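Local coordinates for DNA repair protein RAD2 (Saccharomyces cerevisiae, PDB 4Q0W) that cuts single-stranded DNA as a magnesium-dependent endonuclease essential for the incision step of nucleotide excision repair, at residues 237-242 with 254-259; 261-264 with 268-271; 6-11 with 224-229; 194-199 with 231-236. All coordinates share one frame; numbering follows the deposited sequence.

Interaction 1: 237-242 with 254-259. With nucleotides of chain D.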
# COMPACT_ATOMS: atom_id res chain seq x y z
N ALA A 237 13.32 -10.16 -12.69
CA ALA A 237 12.79 -9.12 -13.58
C ALA A 237 11.46 -9.58 -14.17
O ALA A 237 10.51 -8.80 -14.32
CB ALA A 237 13.79 -8.80 -14.67
N GLN A 238 11.37 -10.87 -14.48
CA GLN A 238 10.16 -11.41 -15.10
C GLN A 238 9.00 -11.60 -14.13
O GLN A 238 7.89 -11.96 -14.53
CB GLN A 238 10.48 -12.72 -15.83
CG GLN A 238 11.36 -12.46 -17.04
CD GLN A 238 11.99 -13.72 -17.57
OE1 GLN A 238 11.34 -14.51 -18.25
NE2 GLN A 238 13.27 -13.92 -17.25
N LEU A 239 9.25 -11.36 -12.84
CA LEU A 239 8.15 -11.34 -11.88
C LEU A 239 7.78 -9.89 -11.56
O LEU A 239 6.60 -9.50 -11.57
CB LEU A 239 8.55 -12.08 -10.59
CG LEU A 239 8.87 -13.56 -10.79
CD1 LEU A 239 9.42 -14.17 -9.50
CD2 LEU A 239 7.65 -14.34 -11.30
N LEU A 240 8.82 -9.10 -11.29
CA LEU A 240 8.68 -7.72 -10.84
C LEU A 240 8.34 -6.76 -11.97
O LEU A 240 7.64 -5.76 -11.77
CB LEU A 240 9.99 -7.27 -10.18
CG LEU A 240 10.34 -8.00 -8.88
CD1 LEU A 240 11.76 -7.68 -8.44
CD2 LEU A 240 9.33 -7.57 -7.82
N GLY A 241 8.85 -7.07 -13.17
CA GLY A 241 8.72 -6.16 -14.30
C GLY A 241 9.97 -5.31 -14.49
O GLY A 241 10.64 -4.95 -13.51
N SER A 242 10.29 -4.99 -15.75
CA SER A 242 11.40 -4.10 -16.07
C SER A 242 11.12 -3.54 -17.45
O SER A 242 10.01 -3.70 -17.97
CB SER A 242 12.72 -4.85 -16.10
OG SER A 242 12.77 -5.74 -17.23
N VAL A 254 8.38 -8.90 -2.19
CA VAL A 254 8.28 -9.96 -1.20
C VAL A 254 7.93 -11.29 -1.87
O VAL A 254 8.62 -12.29 -1.69
CB VAL A 254 7.18 -9.68 -0.16
CG1 VAL A 254 7.08 -10.85 0.83
CG2 VAL A 254 7.47 -8.38 0.59
N SER A 255 6.85 -11.29 -2.64
CA SER A 255 6.37 -12.51 -3.27
C SER A 255 7.37 -13.03 -4.30
O SER A 255 7.54 -14.24 -4.45
CB SER A 255 5.01 -12.26 -3.93
OG SER A 255 4.16 -11.54 -3.07
N SER A 256 8.04 -12.12 -5.00
CA SER A 256 8.96 -12.51 -6.06
C SER A 256 10.18 -13.22 -5.48
O SER A 256 10.61 -14.26 -5.99
CB SER A 256 9.38 -11.31 -6.89
OG SER A 256 8.25 -10.74 -7.52
N ILE A 257 10.73 -12.66 -4.41
CA ILE A 257 11.84 -13.29 -3.71
C ILE A 257 11.43 -14.68 -3.20
O ILE A 257 12.19 -15.64 -3.32
CB ILE A 257 12.37 -12.42 -2.54
CG1 ILE A 257 13.13 -11.22 -3.09
CG2 ILE A 257 13.32 -13.21 -1.64
CD1 ILE A 257 14.38 -11.61 -3.87
N GLU A 258 10.21 -14.79 -2.66
CA GLU A 258 9.73 -16.08 -2.16
C GLU A 258 9.68 -17.13 -3.27
O GLU A 258 10.10 -18.27 -3.08
CB GLU A 258 8.35 -15.93 -1.52
CG GLU A 258 8.37 -15.27 -0.15
CD GLU A 258 6.97 -14.96 0.37
OE1 GLU A 258 5.98 -15.25 -0.35
OE2 GLU A 258 6.86 -14.41 1.49
N VAL A 259 9.16 -16.73 -4.44
CA VAL A 259 9.09 -17.64 -5.58
C VAL A 259 10.47 -18.19 -5.97
O VAL A 259 10.65 -19.40 -6.17
CB VAL A 259 8.44 -16.95 -6.80
CG1 VAL A 259 8.70 -17.73 -8.08
CG2 VAL A 259 6.94 -16.78 -6.57
P DA D 9 4.54 -8.03 -2.45
OP1 DA D 9 4.79 -9.23 -3.29
OP2 DA D 9 5.68 -7.17 -2.06
O5' DA D 9 3.42 -7.14 -3.16
C5' DA D 9 2.17 -7.74 -3.50
C4' DA D 9 1.26 -6.73 -4.17
O4' DA D 9 0.91 -5.68 -3.22
C3' DA D 9 1.86 -6.00 -5.38
O3' DA D 9 0.86 -6.07 -6.38
C2' DA D 9 2.11 -4.57 -4.89
C1' DA D 9 1.00 -4.42 -3.85
N9 DA D 9 1.26 -3.49 -2.76
C8 DA D 9 2.34 -3.50 -1.91
N7 DA D 9 2.29 -2.56 -1.00
C5 DA D 9 1.10 -1.90 -1.26
C6 DA D 9 0.49 -0.79 -0.64
N6 DA D 9 1.04 -0.17 0.42
N1 DA D 9 -0.69 -0.36 -1.14
C2 DA D 9 -1.22 -1.01 -2.20
N3 DA D 9 -0.72 -2.06 -2.87
C4 DA D 9 0.45 -2.46 -2.34
P DG D 8 4.62 -8.89 4.27
OP1 DG D 8 5.22 -10.25 4.20
OP2 DG D 8 5.37 -7.73 4.81
O5' DG D 8 4.11 -8.45 2.82
C5' DG D 8 3.28 -9.35 2.12
C4' DG D 8 2.73 -8.63 0.92
O4' DG D 8 1.77 -7.63 1.34
C3' DG D 8 3.80 -7.92 0.09
O3' DG D 8 3.80 -8.62 -1.15
C2' DG D 8 3.33 -6.46 0.03
C1' DG D 8 1.87 -6.55 0.45
N9 DG D 8 1.34 -5.36 1.12
C8 DG D 8 1.84 -4.67 2.21
N7 DG D 8 1.10 -3.65 2.54
C5 DG D 8 0.05 -3.67 1.63
C6 DG D 8 -1.07 -2.81 1.49
O6 DG D 8 -1.35 -1.83 2.18
N1 DG D 8 -1.88 -3.19 0.43
C2 DG D 8 -1.65 -4.27 -0.39
N2 DG D 8 -2.54 -4.51 -1.37
N3 DG D 8 -0.61 -5.08 -0.27
C4 DG D 8 0.19 -4.72 0.76
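Leu-239 and Leu-240, near the end of helix 230-240, pack their carbons around the hydroxyl of Ser-256 of helix 253-263. CB of Leu-239 lies 3.4 Å from Ser-256 OG, while its CD1 runs on along the second helix to an apolar contact with Val-259, 3.9 Å from CG1. Leu-240, the next residue, reaches the same oxygen with CD2, at 3.4 Å from Ser-256 OG, and also touches Ile-8 of helix 5-9. The hydroxyl sits beside its own backbone N (chi1 -62°) and finds its polar partner in Gly-252 O, one turn back. Cutting Leu-240 back to an alanine would probably open a gap beside the serine hydroxyl and take away one of Ile-8's apolar neighbours. The two helices and the loop between them match the helix-three-turn-helix motif of the XPG/RAD2 family, with a potassium ion about 6 Å from the side chain of Leu-240. Gly-241, with positive phi, leads the chain out of the first helix. Two backbone N-H groups at the start of helix 253-263 bind the DNA: Val-254 N donates to OP2 of DA9 of chain D at 3.2 Å, and Ser-255 N to OP1 of DA9 at 3.0 Å.

Interaction 2: 261-264 with 268-271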
# COMPACT_ATOMS: atom_id res chain seq x y z
N ALA A 261 13.17 -18.30 -4.10
CA ALA A 261 13.68 -19.10 -2.98
C ALA A 261 13.04 -20.49 -2.94
O ALA A 261 13.72 -21.50 -2.77
CB ALA A 261 13.47 -18.37 -1.66
N GLU A 262 11.72 -20.54 -3.10
CA GLU A 262 11.01 -21.80 -2.95
C GLU A 262 11.12 -22.72 -4.17
O GLU A 262 11.19 -23.93 -4.01
CB GLU A 262 9.54 -21.57 -2.58
CG GLU A 262 8.98 -22.58 -1.58
CD GLU A 262 9.47 -22.35 -0.15
OE1 GLU A 262 8.72 -22.68 0.80
OE2 GLU A 262 10.60 -21.85 0.03
N PHE A 263 11.18 -22.16 -5.38
CA PHE A 263 11.22 -22.98 -6.59
C PHE A 263 12.59 -23.06 -7.28
O PHE A 263 12.82 -23.92 -8.15
CB PHE A 263 10.12 -22.54 -7.57
CG PHE A 263 8.74 -22.69 -7.01
CD1 PHE A 263 8.10 -23.92 -7.04
CD2 PHE A 263 8.09 -21.61 -6.42
CE1 PHE A 263 6.82 -24.07 -6.50
CE2 PHE A 263 6.81 -21.76 -5.88
CZ PHE A 263 6.18 -22.99 -5.92
N GLY A 264 13.50 -22.16 -6.92
CA GLY A 264 14.81 -22.15 -7.54
C GLY A 264 14.84 -21.39 -8.86
O GLY A 264 15.71 -20.54 -9.08
N ASN A 268 10.66 -24.31 -12.93
CA ASN A 268 10.15 -25.10 -11.82
C ASN A 268 8.86 -24.52 -11.25
O ASN A 268 7.93 -25.25 -10.90
CB ASN A 268 11.21 -25.27 -10.72
CG ASN A 268 12.48 -25.93 -11.23
OD1 ASN A 268 12.49 -26.49 -12.33
ND2 ASN A 268 13.56 -25.85 -10.45
N PHE A 269 8.81 -23.19 -11.14
CA PHE A 269 7.62 -22.50 -10.66
C PHE A 269 6.46 -22.77 -11.64
O PHE A 269 5.37 -23.18 -11.22
CB PHE A 269 7.94 -21.00 -10.50
CG PHE A 269 6.75 -20.10 -10.27
CD1 PHE A 269 5.86 -20.32 -9.22
CD2 PHE A 269 6.55 -18.99 -11.08
CE1 PHE A 269 4.76 -19.46 -9.02
CE2 PHE A 269 5.46 -18.13 -10.89
CZ PHE A 269 4.56 -18.36 -9.85
N LYS A 270 6.71 -22.58 -12.94
CA LYS A 270 5.67 -22.80 -13.94
C LYS A 270 5.14 -24.23 -13.89
O LYS A 270 3.93 -24.45 -13.81
CB LYS A 270 6.16 -22.50 -15.36
CG LYS A 270 5.11 -22.85 -16.42
CD LYS A 270 5.51 -22.39 -17.82
CE LYS A 270 6.69 -23.19 -18.39
NZ LYS A 270 7.10 -22.64 -19.73
N ASP A 271 6.06 -25.19 -13.91
CA ASP A 271 5.67 -26.61 -13.87
C ASP A 271 4.80 -26.89 -12.64
O ASP A 271 3.75 -27.53 -12.74
CB ASP A 271 6.91 -27.52 -13.89
CG ASP A 271 7.61 -27.53 -15.25
OD1 ASP A 271 6.98 -27.13 -16.26
OD2 ASP A 271 8.79 -27.92 -15.32
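Phe-263 and Phe-269 reach each other by different first torsions: CG of Phe-263 is anti to its carbonyl carbon and sits beside the backbone N, whereas CG of Phe-269 is swung opposite its own N (chi1 168°). The first brings its ring up against the start of helix 266-278; the second sends its ring across the first at a slant. CA of Phe-269 stands over a face of the Phe-263 ring in a CH-pi contact, 4.2 Å from the ring centroid. Further out, CD1 of Phe-269 covers the rim of that face, 3.8 Å from CE2 of Phe-263. The planes are turned by 51° and the centroids are 5.4 Å apart, an inclined pairing, neither a stack nor edge-to-face. The polar contact lies at the other end of the pair. Asn-268 ND2 donates to Phe-263 O at 3.1 Å, almost in line with the carbonyl bond, and the acceptor lies close to the plane of the amide, a fairly straight bond that would hold the amide's rotation and ties it to the last residue of the first helix. Trp-272 also meets the ring of Phe-263, and Leu-293 of helix 288-299 touches both phenylalanines, which gives the pair an apolar backing. Gly-264, with positive phi, takes the chain out of helix 253-263, and Asn-265 OD1 accepts from Asn-268 N where the next helix begins. The arrangement is a tight helix-turn-helix corner between helices 253-263 and 266-278, at the end of the I-domain and away from the metal and DNA sites.

Interaction 3: 6-11 with 224-229. With nucleotides of chain C.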
# COMPACT_ATOMS: atom_id res chain seq x y z
N TRP A 6 15.80 -2.13 -6.06
CA TRP A 6 16.64 -1.45 -5.09
C TRP A 6 16.16 -1.73 -3.67
O TRP A 6 16.96 -1.73 -2.74
CB TRP A 6 16.72 0.06 -5.37
CG TRP A 6 17.54 0.38 -6.58
CD1 TRP A 6 17.11 0.94 -7.76
CD2 TRP A 6 18.95 0.15 -6.75
NE1 TRP A 6 18.15 1.07 -8.64
CE2 TRP A 6 19.30 0.60 -8.04
CE3 TRP A 6 19.95 -0.39 -5.93
CZ2 TRP A 6 20.60 0.53 -8.54
CZ3 TRP A 6 21.24 -0.46 -6.42
CH2 TRP A 6 21.56 -0.00 -7.71
N ASP A 7 14.87 -2.00 -3.51
CA ASP A 7 14.33 -2.43 -2.22
C ASP A 7 14.94 -3.76 -1.81
O ASP A 7 15.18 -4.01 -0.62
CB ASP A 7 12.81 -2.57 -2.27
CG ASP A 7 12.10 -1.25 -2.47
OD1 ASP A 7 12.69 -0.20 -2.14
OD2 ASP A 7 10.95 -1.27 -2.95
N ILE A 8 15.19 -4.61 -2.79
CA ILE A 8 15.77 -5.92 -2.52
C ILE A 8 17.29 -5.82 -2.31
O ILE A 8 17.84 -6.47 -1.43
CB ILE A 8 15.44 -6.92 -3.65
CG1 ILE A 8 13.93 -7.21 -3.67
CG2 ILE A 8 16.21 -8.22 -3.47
CD1 ILE A 8 13.43 -7.84 -4.97
N ALA A 9 17.97 -5.00 -3.11
CA ALA A 9 19.43 -4.90 -3.02
C ALA A 9 19.92 -3.94 -1.92
O ALA A 9 21.06 -4.06 -1.45
CB ALA A 9 20.03 -4.53 -4.37
N GLY A 10 19.05 -3.00 -1.54
CA GLY A 10 19.36 -1.96 -0.57
C GLY A 10 20.20 -2.38 0.63
O GLY A 10 21.27 -1.81 0.86
N PRO A 11 19.73 -3.39 1.40
CA PRO A 11 20.47 -3.76 2.61
C PRO A 11 21.88 -4.27 2.35
O PRO A 11 22.61 -4.43 3.32
CB PRO A 11 19.60 -4.86 3.26
CG PRO A 11 18.70 -5.33 2.18
CD PRO A 11 18.48 -4.16 1.26
N LYS A 224 26.40 -13.42 -2.26
CA LYS A 224 26.71 -13.93 -0.93
C LYS A 224 25.64 -13.64 0.10
O LYS A 224 25.33 -14.50 0.91
CB LYS A 224 28.05 -13.39 -0.43
CG LYS A 224 29.26 -14.03 -1.07
CD LYS A 224 30.55 -13.37 -0.59
CE LYS A 224 31.76 -13.89 -1.36
NZ LYS A 224 32.99 -13.12 -1.03
N LEU A 225 25.09 -12.43 0.09
CA LEU A 225 24.16 -12.07 1.16
C LEU A 225 22.69 -12.36 0.83
O LEU A 225 21.89 -12.58 1.74
CB LEU A 225 24.34 -10.60 1.54
CG LEU A 225 25.78 -10.17 1.81
CD1 LEU A 225 25.85 -8.68 2.17
CD2 LEU A 225 26.40 -11.04 2.90
N LEU A 226 22.34 -12.35 -0.45
CA LEU A 226 20.93 -12.53 -0.82
C LEU A 226 20.69 -13.83 -1.57
O LEU A 226 19.55 -14.25 -1.77
CB LEU A 226 20.44 -11.35 -1.66
CG LEU A 226 20.42 -9.99 -0.95
CD1 LEU A 226 20.11 -8.88 -1.94
CD2 LEU A 226 19.39 -10.00 0.17
N GLY A 227 21.78 -14.48 -1.99
CA GLY A 227 21.66 -15.75 -2.67
C GLY A 227 21.21 -15.55 -4.11
O GLY A 227 20.70 -16.48 -4.72
N LEU A 228 21.41 -14.34 -4.64
CA LEU A 228 20.94 -14.04 -6.00
C LEU A 228 22.10 -13.95 -6.97
O LEU A 228 22.99 -13.09 -6.81
CB LEU A 228 20.12 -12.75 -6.02
CG LEU A 228 18.86 -12.77 -5.15
CD1 LEU A 228 18.16 -11.41 -5.11
CD2 LEU A 228 17.91 -13.85 -5.65
N ASP A 229 22.10 -14.82 -7.98
CA ASP A 229 23.09 -14.67 -9.05
C ASP A 229 22.48 -13.90 -10.22
O ASP A 229 21.35 -13.43 -10.14
CB ASP A 229 23.68 -16.02 -9.49
CG ASP A 229 22.65 -16.95 -10.12
OD1 ASP A 229 21.50 -16.53 -10.40
OD2 ASP A 229 23.00 -18.13 -10.35
P DA C 5 15.28 2.30 -11.30
OP1 DA C 5 16.47 1.42 -11.07
OP2 DA C 5 13.96 1.69 -11.63
O5' DA C 5 15.02 3.26 -10.03
C5' DA C 5 16.07 4.15 -9.61
C4' DA C 5 15.68 4.90 -8.35
O4' DA C 5 14.69 5.91 -8.68
C3' DA C 5 15.08 4.05 -7.23
O3' DA C 5 15.69 4.46 -6.01
C2' DA C 5 13.58 4.38 -7.28
C1' DA C 5 13.58 5.82 -7.80
N9 DA C 5 12.44 6.24 -8.61
C8 DA C 5 11.89 5.59 -9.69
N7 DA C 5 10.87 6.24 -10.23
C5 DA C 5 10.76 7.40 -9.46
C6 DA C 5 9.87 8.50 -9.52
N6 DA C 5 8.90 8.61 -10.43
N1 DA C 5 10.04 9.48 -8.60
C2 DA C 5 11.01 9.37 -7.69
N3 DA C 5 11.90 8.38 -7.54
C4 DA C 5 11.72 7.41 -8.46
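Ile-8 of helix 5-9 is the centre of the close part, where Leu-226 and Leu-228 both come up to it. Leu-226 brings CD1 to 3.3 Å from Ile-8 O, so that a methyl meets a main-chain carbonyl, and the same CD1 lies 4.2 Å from Ile-8 CG2. Leu-228 approaches at about a right angle to the isoleucine, its CD1 4.1 Å from that same CG2. With CG2 opposite its backbone N, the Ile-8 branch faces the two leucines, while Ile-257 and Pro-253 of helix 253-263 also touch this side chain. Ala-9 adds a slight contact through its CA to Leu-226 CD1. Toward Pro-11 and Leu-225 the contact thins out, and both of these residues are exposed. Trp-6 looks another way, to the DNA: its indole NE1 donates to OP1 of DA5 of chain C at 3.0 Å, in a bent bond (132°), with the phosphate oxygen at the ring edge, and more weakly to Asp-191 O. Tyr-217 meets the indole edge-to-face, and Lys-205 makes a cation-pi contact with it. A phenylalanine in place of Trp-6 has no indole N-H, so the DA5 phosphate would probably lose this bond. Together the segments join the N-domain to the I-domain, which lie together in the catalytic core of XPG/RAD2 nucleases.

Interaction 4: 194-199 with 231-236. With CA (calcium ion), chain E.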
# COMPACT_ATOMS: atom_id res chain seq x y z
N ASP A 194 19.06 -1.97 -13.90
CA ASP A 194 19.31 -2.86 -15.05
C ASP A 194 20.77 -3.24 -15.20
O ASP A 194 21.09 -4.29 -15.77
CB ASP A 194 18.85 -2.20 -16.35
CG ASP A 194 17.38 -2.31 -16.55
OD1 ASP A 194 16.80 -3.32 -16.09
OD2 ASP A 194 16.79 -1.40 -17.16
N VAL A 195 21.67 -2.38 -14.72
CA VAL A 195 23.11 -2.61 -14.87
C VAL A 195 23.56 -3.97 -14.28
O VAL A 195 24.47 -4.61 -14.82
CB VAL A 195 23.95 -1.44 -14.27
CG1 VAL A 195 23.73 -1.34 -12.76
CG2 VAL A 195 25.41 -1.60 -14.60
N PHE A 196 22.93 -4.41 -13.19
CA PHE A 196 23.27 -5.71 -12.61
C PHE A 196 22.90 -6.84 -13.57
O PHE A 196 23.68 -7.78 -13.77
CB PHE A 196 22.54 -5.94 -11.28
CG PHE A 196 23.03 -5.04 -10.15
CD1 PHE A 196 24.30 -5.19 -9.62
CD2 PHE A 196 22.19 -4.07 -9.62
CE1 PHE A 196 24.74 -4.36 -8.59
CE2 PHE A 196 22.62 -3.25 -8.58
CZ PHE A 196 23.89 -3.39 -8.07
N LEU A 197 21.71 -6.74 -14.17
CA LEU A 197 21.21 -7.77 -15.09
C LEU A 197 22.07 -7.86 -16.35
O LEU A 197 22.23 -8.95 -16.91
CB LEU A 197 19.73 -7.55 -15.42
CG LEU A 197 18.76 -8.04 -14.33
CD1 LEU A 197 18.91 -7.25 -13.03
CD2 LEU A 197 17.31 -8.01 -14.80
N PHE A 198 22.65 -6.73 -16.76
CA PHE A 198 23.60 -6.73 -17.87
C PHE A 198 25.00 -7.15 -17.41
O PHE A 198 25.97 -7.01 -18.15
CB PHE A 198 23.69 -5.33 -18.51
CG PHE A 198 22.44 -4.91 -19.25
CD1 PHE A 198 21.94 -5.69 -20.29
CD2 PHE A 198 21.78 -3.74 -18.92
CE1 PHE A 198 20.78 -5.29 -20.98
CE2 PHE A 198 20.63 -3.33 -19.60
CZ PHE A 198 20.13 -4.11 -20.63
N GLY A 199 25.11 -7.66 -16.18
CA GLY A 199 26.39 -8.14 -15.70
C GLY A 199 27.32 -7.10 -15.10
O GLY A 199 28.52 -7.36 -14.93
N LYS A 231 21.44 -14.90 -13.24
CA LYS A 231 20.24 -15.55 -13.78
C LYS A 231 19.05 -15.34 -12.84
O LYS A 231 17.94 -15.08 -13.31
CB LYS A 231 20.47 -17.04 -14.06
CG LYS A 231 19.21 -17.74 -14.59
CD LYS A 231 19.45 -19.21 -14.92
CE LYS A 231 18.12 -19.96 -15.11
N ASN A 232 19.27 -15.46 -11.53
CA ASN A 232 18.21 -15.17 -10.57
C ASN A 232 17.63 -13.77 -10.76
O ASN A 232 16.40 -13.58 -10.71
CB ASN A 232 18.72 -15.24 -9.13
CG ASN A 232 19.06 -16.66 -8.67
OD1 ASN A 232 19.92 -16.82 -7.80
ND2 ASN A 232 18.38 -17.67 -9.21
N MET A 233 18.51 -12.78 -10.91
CA MET A 233 18.10 -11.39 -11.09
C MET A 233 17.30 -11.23 -12.39
O MET A 233 16.31 -10.50 -12.44
CB MET A 233 19.31 -10.46 -11.09
CG MET A 233 19.99 -10.34 -9.72
SD MET A 233 21.34 -9.13 -9.66
CE MET A 233 22.56 -9.97 -10.65
N ILE A 234 17.75 -11.91 -13.44
CA ILE A 234 17.05 -11.82 -14.71
C ILE A 234 15.66 -12.47 -14.56
O ILE A 234 14.69 -12.02 -15.17
CB ILE A 234 17.87 -12.48 -15.83
CG1 ILE A 234 19.17 -11.72 -16.06
CG2 ILE A 234 17.07 -12.57 -17.13
CD1 ILE A 234 20.10 -12.34 -17.11
N GLU A 235 15.54 -13.50 -13.72
CA GLU A 235 14.24 -14.15 -13.54
C GLU A 235 13.34 -13.34 -12.61
O GLU A 235 12.13 -13.31 -12.79
CB GLU A 235 14.40 -15.60 -13.07
CG GLU A 235 15.07 -16.52 -14.11
CD GLU A 235 14.65 -17.99 -13.95
OE1 GLU A 235 14.36 -18.42 -12.81
OE2 GLU A 235 14.60 -18.71 -14.97
N LEU A 236 13.94 -12.70 -11.60
CA LEU A 236 13.21 -11.71 -10.80
C LEU A 236 12.58 -10.61 -11.67
O LEU A 236 11.45 -10.17 -11.43
CB LEU A 236 14.13 -11.06 -9.77
CG LEU A 236 14.45 -11.79 -8.47
CD1 LEU A 236 15.50 -10.96 -7.67
CD2 LEU A 236 13.17 -12.02 -7.64
CA CA E . 17.48 0.47 -18.65
O HOH W 1 15.65 1.77 -17.62
O HOH W 2 17.19 2.81 -18.95
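Leu-197 and Ile-234 form the nearest CA pair, 5.8 Å from CA to CA, where the short, weakly bonded helix 194-197 lies beside helix 230-240. Leu-197 has the largest share of the contact, Met-233 nearly as much. The CD2 of Leu-197 rests 3.6 Å from Met-233 O and also near CA of Ile-234, while its CD1 meets Met-233 CB at 3.8 Å. A chi2 of 65° turns the fork so that one methyl lies on Met-233 CB and the other on the backbone of 233-234. CG1 of Ile-234 closes in on Leu-197 CG at 4.1 Å. Met-233 bends at chi3 (-70°) and lays its sulfur 3.8 Å from Phe-196 CB; SD stands 5.4 Å from the centroid of the Phe-196 ring, an oblique Met-aromatic contact. The short helix ends in a Schellman motif: Gly-199, with positive phi, donates its N to Phe-196 O, and Gly-200 N bonds Val-195 O. At its other end, Asp-194 OD2 binds the calcium ion at 2.5 Å; two waters and Glu-173 also bind the metal, and Gly-1 N donates to the same carboxylate oxygen. The packing at Leu-197 therefore lies one turn from a metal site that is thought to hold magnesium in the working enzyme. Around the contact, Tyr-317 of helix 311-318 touches both Leu-197 and Ile-234, Ile-203 of strand 202-205 touches Phe-196, and Leu-236 touches Ser-256, Ile-257 and Ile-260 of helix 253-263.

Interactions 1, 3 and 4 are buried, whereas interaction 2 is only partly so and lies farthest out, about 27 Å from the centre of the chain to its own centre. Helix 230-240 serves interactions 1 and 4, and helix 253-263 serves 1 and 2, so interaction 1 touches all three others: its Val-259 packs on Phe-269, its Leu-240 on Ile-8 and its Ala-237 on Leu-197. Interaction 3 joins the sequence's beginning to this bundle. Interaction 3 is aliphatic, 1 packs leucines round a serine, and 4 adds a sulfur-aromatic contact; rings and an amide hydrogen bond mark the outer one. Interactions 1 and 3 have residues that bind DNA phosphates of chains D and C, while 4 holds a calcium ligand.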